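Local coordinates for ribulose bisphosphate carboxylase (Pyrococcus horikoshii, PDB 2CWX), which probably catalyses the magnesium-dependent addition of carbon dioxide and water to ribulose 1,5-bisphosphate, giving two molecules of 3-phosphoglycerate in archaeal AMP breakdown, at residues Arg131-Pro136 with Ala302-Val307; Leu273-His278 with Gly306-His311. All coordinates share one frame; numbering follows the deposited sequence.

Contact 1: Arg131-Pro136 with Ala302-Val307; sequences RHFKGP and ARMIGV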
ATOM      1  N   ARG A 131     -22.497  26.074  -4.408  1.00 20.14           N
ATOM      2  CA  ARG A 131     -22.034  25.168  -5.448  1.00 20.00           C
ATOM      3  C   ARG A 131     -20.904  24.251  -4.996  1.00 20.11           C
ATOM      4  O   ARG A 131     -20.606  23.293  -5.672  1.00 20.52           O
ATOM      5  CB  ARG A 131     -21.595  25.962  -6.691  1.00 19.86           C
ATOM      6  CG  ARG A 131     -20.256  26.673  -6.572  1.00 19.34           C
ATOM      7  CD  ARG A 131     -19.937  27.502  -7.774  1.00 19.56           C
ATOM      8  NE  ARG A 131     -19.594  26.631  -8.896  1.00 19.47           N
ATOM      9  CZ  ARG A 131     -19.709  26.926 -10.184  1.00 23.06           C
ATOM     10  NH1 ARG A 131     -20.157  28.107 -10.578  1.00 22.09           N
ATOM     11  NH2 ARG A 131     -19.378  26.018 -11.092  1.00 20.23           N
ATOM     12  N   HIS A 132     -20.263  24.541  -3.868  1.00 20.19           N
ATOM     13  CA  HIS A 132     -19.208  23.677  -3.354  1.00 20.75           C
ATOM     14  C   HIS A 132     -19.754  22.657  -2.353  1.00 21.17           C
ATOM     15  O   HIS A 132     -18.981  22.084  -1.659  1.00 20.46           O
ATOM     16  CB  HIS A 132     -18.091  24.512  -2.732  1.00 20.45           C
ATOM     17  CG  HIS A 132     -17.517  25.476  -3.706  1.00 20.27           C
ATOM     18  ND1 HIS A 132     -17.840  26.823  -3.717  1.00 22.23           N
ATOM     19  CD2 HIS A 132     -16.756  25.257  -4.794  1.00 17.54           C
ATOM     20  CE1 HIS A 132     -17.239  27.396  -4.752  1.00 19.63           C
ATOM     21  NE2 HIS A 132     -16.582  26.473  -5.417  1.00 21.96           N
ATOM     22  N   PHE A 133     -21.079  22.480  -2.293  1.00 21.53           N
ATOM     23  CA  PHE A 133     -21.728  21.444  -1.496  1.00 21.82           C
ATOM     24  C   PHE A 133     -22.514  20.576  -2.444  1.00 21.87           C
ATOM     25  O   PHE A 133     -23.055  21.071  -3.429  1.00 21.50           O
ATOM     26  CB  PHE A 133     -22.632  22.099  -0.446  1.00 22.17           C
ATOM     27  CG  PHE A 133     -21.854  22.726   0.639  1.00 23.59           C
ATOM     28  CD1 PHE A 133     -21.393  24.029   0.512  1.00 21.87           C
ATOM     29  CD2 PHE A 133     -21.406  21.964   1.690  1.00 24.46           C
ATOM     30  CE1 PHE A 133     -20.541  24.582   1.469  1.00 23.42           C
ATOM     31  CE2 PHE A 133     -20.594  22.523   2.671  1.00 23.53           C
ATOM     32  CZ  PHE A 133     -20.176  23.852   2.553  1.00 25.72           C
ATOM     33  N   LYS A 134     -22.625  19.285  -2.148  1.00 21.52           N
ATOM     34  CA  LYS A 134     -23.322  18.393  -3.063  1.00 22.57           C
ATOM     35  C   LYS A 134     -24.792  18.228  -2.744  1.00 21.30           C
ATOM     36  O   LYS A 134     -25.577  17.867  -3.612  1.00 20.88           O
ATOM     37  CB  LYS A 134     -22.685  16.989  -3.051  1.00 23.96           C
ATOM     38  CG  LYS A 134     -21.232  16.986  -3.437  1.00 26.83           C
ATOM     39  CD  LYS A 134     -20.601  15.583  -3.342  1.00 31.39           C
ATOM     40  CE  LYS A 134     -20.301  15.157  -1.830  1.00 34.61           C
ATOM     41  NZ  LYS A 134     -19.348  15.970  -0.896  1.00 32.16           N
ATOM     42  N   GLY A 135     -25.155  18.404  -1.474  1.00 21.49           N
ATOM     43  CA  GLY A 135     -26.482  18.063  -1.016  1.00 20.71           C
ATOM     44  C   GLY A 135     -26.709  16.579  -0.952  1.00 20.32           C
ATOM     45  O   GLY A 135     -25.762  15.805  -1.053  1.00 20.54           O
ATOM     46  N   PRO A 136     -27.947  16.143  -0.710  1.00 20.37           N
ATOM     47  CA  PRO A 136     -28.208  14.696  -0.590  1.00 20.25           C
ATOM     48  C   PRO A 136     -27.785  13.908  -1.814  1.00 19.43           C
ATOM     49  O   PRO A 136     -27.988  14.330  -2.945  1.00 19.17           O
ATOM     50  CB  PRO A 136     -29.717  14.610  -0.371  1.00 19.70           C
ATOM     51  CG  PRO A 136     -30.107  15.971   0.103  1.00 21.86           C
ATOM     52  CD  PRO A 136     -29.141  16.947  -0.469  1.00 20.21           C
ATOM     53  N   ALA A 302     -27.498  20.880   7.330  1.00 19.43           N
ATOM     54  CA  ALA A 302     -27.515  19.409   7.127  1.00 19.02           C
ATOM     55  C   ALA A 302     -27.946  19.026   5.731  1.00 18.99           C
ATOM     56  O   ALA A 302     -27.428  18.073   5.168  1.00 20.08           O
ATOM     57  CB  ALA A 302     -28.416  18.760   8.131  1.00 19.00           C
ATOM     58  N   ARG A 303     -28.881  19.786   5.154  1.00 18.31           N
ATOM     59  CA  ARG A 303     -29.322  19.540   3.804  1.00 19.28           C
ATOM     60  C   ARG A 303     -28.181  19.919   2.792  1.00 19.28           C
ATOM     61  O   ARG A 303     -27.912  19.202   1.864  1.00 18.23           O
ATOM     62  CB  ARG A 303     -30.633  20.276   3.487  1.00 18.65           C
ATOM     63  CG  ARG A 303     -31.024  20.231   2.002  1.00 18.82           C
ATOM     64  CD  ARG A 303     -32.458  20.583   1.732  1.00 19.50           C
ATOM     65  NE  ARG A 303     -32.779  20.410   0.320  1.00 20.07           N
ATOM     66  CZ  ARG A 303     -33.630  21.131  -0.400  1.00 21.47           C
ATOM     67  NH1 ARG A 303     -34.335  22.120   0.134  1.00 22.04           N
ATOM     68  NH2 ARG A 303     -33.766  20.842  -1.692  1.00 22.57           N
ATOM     69  N   MET A 304     -27.481  21.009   3.036  1.00 20.15           N
ATOM     70  CA  MET A 304     -26.367  21.412   2.147  1.00 21.16           C
ATOM     71  C   MET A 304     -25.293  20.388   2.077  1.00 19.81           C
ATOM     72  O   MET A 304     -24.805  20.055   1.001  1.00 20.81           O
ATOM     73  CB  MET A 304     -25.725  22.672   2.676  1.00 22.08           C
ATOM     74  CG  MET A 304     -26.552  23.811   2.511  1.00 27.68           C
ATOM     75  SD  MET A 304     -25.755  25.330   3.139  1.00 36.49           S
ATOM     76  CE  MET A 304     -24.398  25.374   2.275  1.00 20.14           C
ATOM     77  N   ILE A 305     -24.912  19.864   3.232  1.00 20.10           N
ATOM     78  CA  ILE A 305     -23.898  18.806   3.287  1.00 20.13           C
ATOM     79  C   ILE A 305     -24.449  17.583   2.621  1.00 20.70           C
ATOM     80  O   ILE A 305     -23.810  16.964   1.751  1.00 20.85           O
ATOM     81  CB  ILE A 305     -23.460  18.512   4.729  1.00 20.25           C
ATOM     82  CG1 ILE A 305     -22.759  19.707   5.317  1.00 22.48           C
ATOM     83  CG2 ILE A 305     -22.474  17.316   4.790  1.00 21.46           C
ATOM     84  CD1 ILE A 305     -22.544  19.629   6.835  1.00 25.72           C
ATOM     85  N   GLY A 306     -25.659  17.232   3.018  1.00 21.08           N
ATOM     86  CA  GLY A 306     -26.456  16.280   2.276  1.00 20.92           C
ATOM     87  C   GLY A 306     -26.878  15.064   3.085  1.00 21.61           C
ATOM     88  O   GLY A 306     -26.597  13.963   2.669  1.00 21.82           O
ATOM     89  N   VAL A 307     -27.543  15.271   4.216  1.00 21.53           N
ATOM     90  CA  VAL A 307     -28.378  14.200   4.797  1.00 22.14           C
ATOM     91  C   VAL A 307     -29.607  13.964   3.891  1.00 20.78           C
ATOM     92  O   VAL A 307     -30.060  14.852   3.249  1.00 20.46           O
ATOM     93  CB  VAL A 307     -28.792  14.487   6.236  1.00 20.94           C
ATOM     94  CG1 VAL A 307     -27.537  14.817   7.107  1.00 21.93           C
ATOM     95  CG2 VAL A 307     -29.760  15.613   6.324  1.00 23.38           C
TER
HETATM   96  O   HOH W   1     -21.830  18.025   0.219  1.00 27.62           O
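F133, in the loop after helix 127-130, presents its ring to M304 in the last turn of helix 295-305. M304 is flexible enough to fold back at its last torsion (chi3 58°), which lays methyl CE over one face of the phenyl ring, 3.7 Å from F133 CD1, in a CH-pi contact; M304 SD, 5.4 Å from the ring centroid, makes the pair Met-aromatic. I305 CG1 brushes F133 CE2 at 4.4 Å. With an alanine at F133, M304 CE is likely to lose the ring face it covers, and a gap would probably open beside I305.

The tightest packing is backbone on backbone. G135 N donates to M304 O (3.0 Å), the one direct hydrogen bond between the segments, bent to 130° at the hydrogen. Both glycines suit their places: a side chain on G135 would strike P136 CD, and one on G306 would run into G135 O, which lies 3.4 Å from G306 CA. G306, with its positive phi, is the C' residue of a Schellman motif in which V307 N returns to A302 O. The rigid P136 ring sets CG 3.3 Å from V307 O, a buried carbonyl without a polar partner.

The looser side lies at partly exposed K134, where a water fills in between the two segments: it accepts from K134 N (2.8 Å), donates to I305 O, and takes a weak bond from K134 NZ.

R303 turns its guanidinium to S335 O and R341 O, M304 rests on helix 127-130, helix 258-271 covers F133 and I305 through Q262, and V307 faces strand 274-278.

Contact 2: Leu273-His278 with Gly306-His311; sequences LAIHAH and GVDQIH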
ATOM      1  N   LEU A 273     -24.287   5.062   0.110  1.00 20.87           N
ATOM      2  CA  LEU A 273     -25.150   4.934   1.268  1.00 21.30           C
ATOM      3  C   LEU A 273     -25.938   6.254   1.483  1.00 21.64           C
ATOM      4  O   LEU A 273     -25.364   7.351   1.373  1.00 22.23           O
ATOM      5  CB  LEU A 273     -24.299   4.701   2.494  1.00 20.66           C
ATOM      6  CG  LEU A 273     -23.518   3.412   2.584  1.00 23.23           C
ATOM      7  CD1 LEU A 273     -22.515   3.522   3.760  1.00 23.17           C
ATOM      8  CD2 LEU A 273     -24.469   2.203   2.763  1.00 25.82           C
ATOM      9  N   ALA A 274     -27.236   6.141   1.737  1.00 20.66           N
ATOM     10  CA  ALA A 274     -28.044   7.273   2.190  1.00 20.98           C
ATOM     11  C   ALA A 274     -27.815   7.536   3.684  1.00 21.04           C
ATOM     12  O   ALA A 274     -27.489   6.600   4.418  1.00 19.39           O
ATOM     13  CB  ALA A 274     -29.549   7.012   1.947  1.00 20.48           C
ATOM     14  N   ILE A 275     -27.987   8.799   4.101  1.00 19.98           N
ATOM     15  CA  ILE A 275     -27.794   9.203   5.499  1.00 21.06           C
ATOM     16  C   ILE A 275     -29.109   9.601   6.113  1.00 20.79           C
ATOM     17  O   ILE A 275     -29.811  10.468   5.586  1.00 21.22           O
ATOM     18  CB  ILE A 275     -26.823  10.392   5.656  1.00 20.48           C
ATOM     19  CG1 ILE A 275     -25.456  10.040   5.142  1.00 21.27           C
ATOM     20  CG2 ILE A 275     -26.744  10.839   7.142  1.00 20.20           C
ATOM     21  CD1 ILE A 275     -24.532  11.203   5.027  1.00 21.50           C
ATOM     22  N   HIS A 276     -29.423   8.973   7.228  1.00 20.40           N
ATOM     23  CA  HIS A 276     -30.525   9.371   8.058  1.00 20.96           C
ATOM     24  C   HIS A 276     -29.915  10.103   9.234  1.00 21.52           C
ATOM     25  O   HIS A 276     -29.075   9.545   9.961  1.00 19.46           O
ATOM     26  CB  HIS A 276     -31.304   8.147   8.545  1.00 21.19           C
ATOM     27  CG  HIS A 276     -32.297   8.472   9.609  1.00 21.97           C
ATOM     28  ND1 HIS A 276     -33.638   8.595   9.354  1.00 25.03           N
ATOM     29  CD2 HIS A 276     -32.130   8.788  10.915  1.00 26.55           C
ATOM     30  CE1 HIS A 276     -34.263   8.925  10.471  1.00 27.05           C
ATOM     31  NE2 HIS A 276     -33.363   9.077  11.425  1.00 27.32           N
ATOM     32  N   ALA A 277     -30.284  11.360   9.390  1.00 21.68           N
ATOM     33  CA  ALA A 277     -29.746  12.185  10.445  1.00 22.80           C
ATOM     34  C   ALA A 277     -30.726  12.207  11.625  1.00 24.24           C
ATOM     35  O   ALA A 277     -31.887  12.606  11.480  1.00 24.03           O
ATOM     36  CB  ALA A 277     -29.502  13.568   9.950  1.00 22.13           C
ATOM     37  N   HIS A 278     -30.255  11.723  12.760  1.00 25.83           N
ATOM     38  CA  HIS A 278     -30.924  11.893  14.029  1.00 28.52           C
ATOM     39  C   HIS A 278     -30.417  13.189  14.658  1.00 29.53           C
ATOM     40  O   HIS A 278     -29.233  13.504  14.595  1.00 28.11           O
ATOM     41  CB  HIS A 278     -30.552  10.769  14.974  1.00 29.64           C
ATOM     42  CG  HIS A 278     -31.557  10.545  16.056  1.00 33.93           C
ATOM     43  ND1 HIS A 278     -31.739  11.426  17.096  1.00 37.06           N
ATOM     44  CD2 HIS A 278     -32.404   9.503  16.285  1.00 37.85           C
ATOM     45  CE1 HIS A 278     -32.687  10.963  17.901  1.00 39.73           C
ATOM     46  NE2 HIS A 278     -33.105   9.796  17.430  1.00 39.83           N
ATOM     47  N   GLY A 306     -25.659  17.232   3.018  1.00 21.08           N
ATOM     48  CA  GLY A 306     -26.456  16.280   2.276  1.00 20.92           C
ATOM     49  C   GLY A 306     -26.878  15.064   3.085  1.00 21.61           C
ATOM     50  O   GLY A 306     -26.597  13.963   2.669  1.00 21.82           O
ATOM     51  N   VAL A 307     -27.543  15.271   4.216  1.00 21.53           N
ATOM     52  CA  VAL A 307     -28.378  14.200   4.797  1.00 22.14           C
ATOM     53  C   VAL A 307     -29.607  13.964   3.891  1.00 20.78           C
ATOM     54  O   VAL A 307     -30.060  14.852   3.249  1.00 20.46           O
ATOM     55  CB  VAL A 307     -28.792  14.487   6.236  1.00 20.94           C
ATOM     56  CG1 VAL A 307     -27.537  14.817   7.107  1.00 21.93           C
ATOM     57  CG2 VAL A 307     -29.760  15.613   6.324  1.00 23.38           C
ATOM     58  N   ASP A 308     -30.089  12.735   3.834  1.00 20.72           N
ATOM     59  CA  ASP A 308     -31.193  12.341   2.973  1.00 20.61           C
ATOM     60  C   ASP A 308     -32.539  12.368   3.679  1.00 21.42           C
ATOM     61  O   ASP A 308     -33.558  12.548   3.019  1.00 22.07           O
ATOM     62  CB  ASP A 308     -30.935  10.965   2.368  1.00 20.15           C
ATOM     63  CG  ASP A 308     -29.686  10.935   1.538  1.00 20.65           C
ATOM     64  OD1 ASP A 308     -29.765  11.329   0.342  1.00 19.72           O
ATOM     65  OD2 ASP A 308     -28.571  10.527   1.969  1.00 19.61           O
ATOM     66  N   GLN A 309     -32.546  12.175   4.998  1.00 21.44           N
ATOM     67  CA  GLN A 309     -33.752  12.266   5.825  1.00 22.37           C
ATOM     68  C   GLN A 309     -33.303  12.895   7.130  1.00 22.30           C
ATOM     69  O   GLN A 309     -32.183  12.634   7.576  1.00 23.51           O
ATOM     70  CB  GLN A 309     -34.376  10.888   6.163  1.00 22.09           C
ATOM     71  CG  GLN A 309     -34.048   9.850   5.242  1.00 25.74           C
ATOM     72  CD  GLN A 309     -34.729   8.530   5.438  1.00 20.92           C
ATOM     73  OE1 GLN A 309     -34.762   7.963   6.549  1.00 26.23           O
ATOM     74  NE2 GLN A 309     -35.133   7.946   4.336  1.00 22.36           N
ATOM     75  N   ILE A 310     -34.145  13.680   7.751  1.00 22.52           N
ATOM     76  CA  ILE A 310     -33.855  14.244   9.052  1.00 24.10           C
ATOM     77  C   ILE A 310     -35.111  14.365   9.902  1.00 25.85           C
ATOM     78  O   ILE A 310     -36.158  14.702   9.383  1.00 24.52           O
ATOM     79  CB  ILE A 310     -33.158  15.625   8.910  1.00 23.70           C
ATOM     80  CG1 ILE A 310     -32.621  16.102  10.246  1.00 22.21           C
ATOM     81  CG2 ILE A 310     -34.076  16.666   8.327  1.00 23.07           C
ATOM     82  CD1 ILE A 310     -31.635  17.297  10.108  1.00 22.93           C
ATOM     83  N   HIS A 311     -34.980  14.131  11.209  1.00 29.32           N
ATOM     84  CA  HIS A 311     -36.083  14.352  12.166  1.00 33.36           C
ATOM     85  C   HIS A 311     -36.456  15.850  12.258  1.00 34.80           C
ATOM     86  O   HIS A 311     -35.568  16.690  12.408  1.00 33.10           O
ATOM     87  CB  HIS A 311     -35.706  13.893  13.592  1.00 35.16           C
ATOM     88  CG  HIS A 311     -35.361  12.444  13.734  1.00 41.59           C
ATOM     89  ND1 HIS A 311     -34.722  11.948  14.859  1.00 49.00           N
ATOM     90  CD2 HIS A 311     -35.566  11.376  12.921  1.00 46.75           C
ATOM     91  CE1 HIS A 311     -34.534  10.641  14.708  1.00 47.66           C
ATOM     92  NE2 HIS A 311     -35.045  10.269  13.552  1.00 43.88           N
TER
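H276 and Q309 pair as neighbours on parallel strands, A277 N donating to Q309 O in a nearly straight bond (2.9 Å, 176°). The H276 side chain leaves its strand with CG anti to the backbone N (chi1 169°). Its CB and CG each lie 4.0 Å from Q309 OE1; beyond them, ND1 donates to a lone pair of that oxygen at 3.1 Å, within the imidazole plane, which fixes the ring's rotation. CE1 lies 3.5 Å from H311 NE2, and NE2 at the tip 3.0 Å from the same atom. Histidine suits this place as a flat ring with a donor at ND1.

Just before strand 309-311, D308 OD2 accepts from I275 N (2.8 Å), while I275 O accepts both D308 N and Q309 N. D308 OD1 is taken up by F138 N and G139 N. The small A277 leaves room for V307 CG1, 3.7 Å from its CB, and for I310 on the same face.

H311 turns an edge toward the face of H278, their planes 72° apart, and H278 ND1 is held by A280 N. These two histidines, the predicted proton acceptor and a predicted substrate ligand, end adjacent strands near K186 and E189, as expected at the C-terminal mouth of the RuBisCO TIM barrel.

From the N terminus, the chain first lays down 131-136, the loop between helices 127-130 and 139-147, and only 165 residues later does contact 1 close on it with the end of helix 295-305. Contact 2 opens inside that span, at strand 274-278, and closes a much shorter loop of 27 residues on 306-311, which leads into strand 309-311. The two finish on the same run of chain, sharing G306 and V307, where the helix gives way to the strand of a beta-alpha-beta crossover. Contact 1 thus ties the entry to the barrel to an outer helix, and contact 2 joins neighbouring barrel strands. P136 CB against D308 OD1, at 3.4 Å, bridges them.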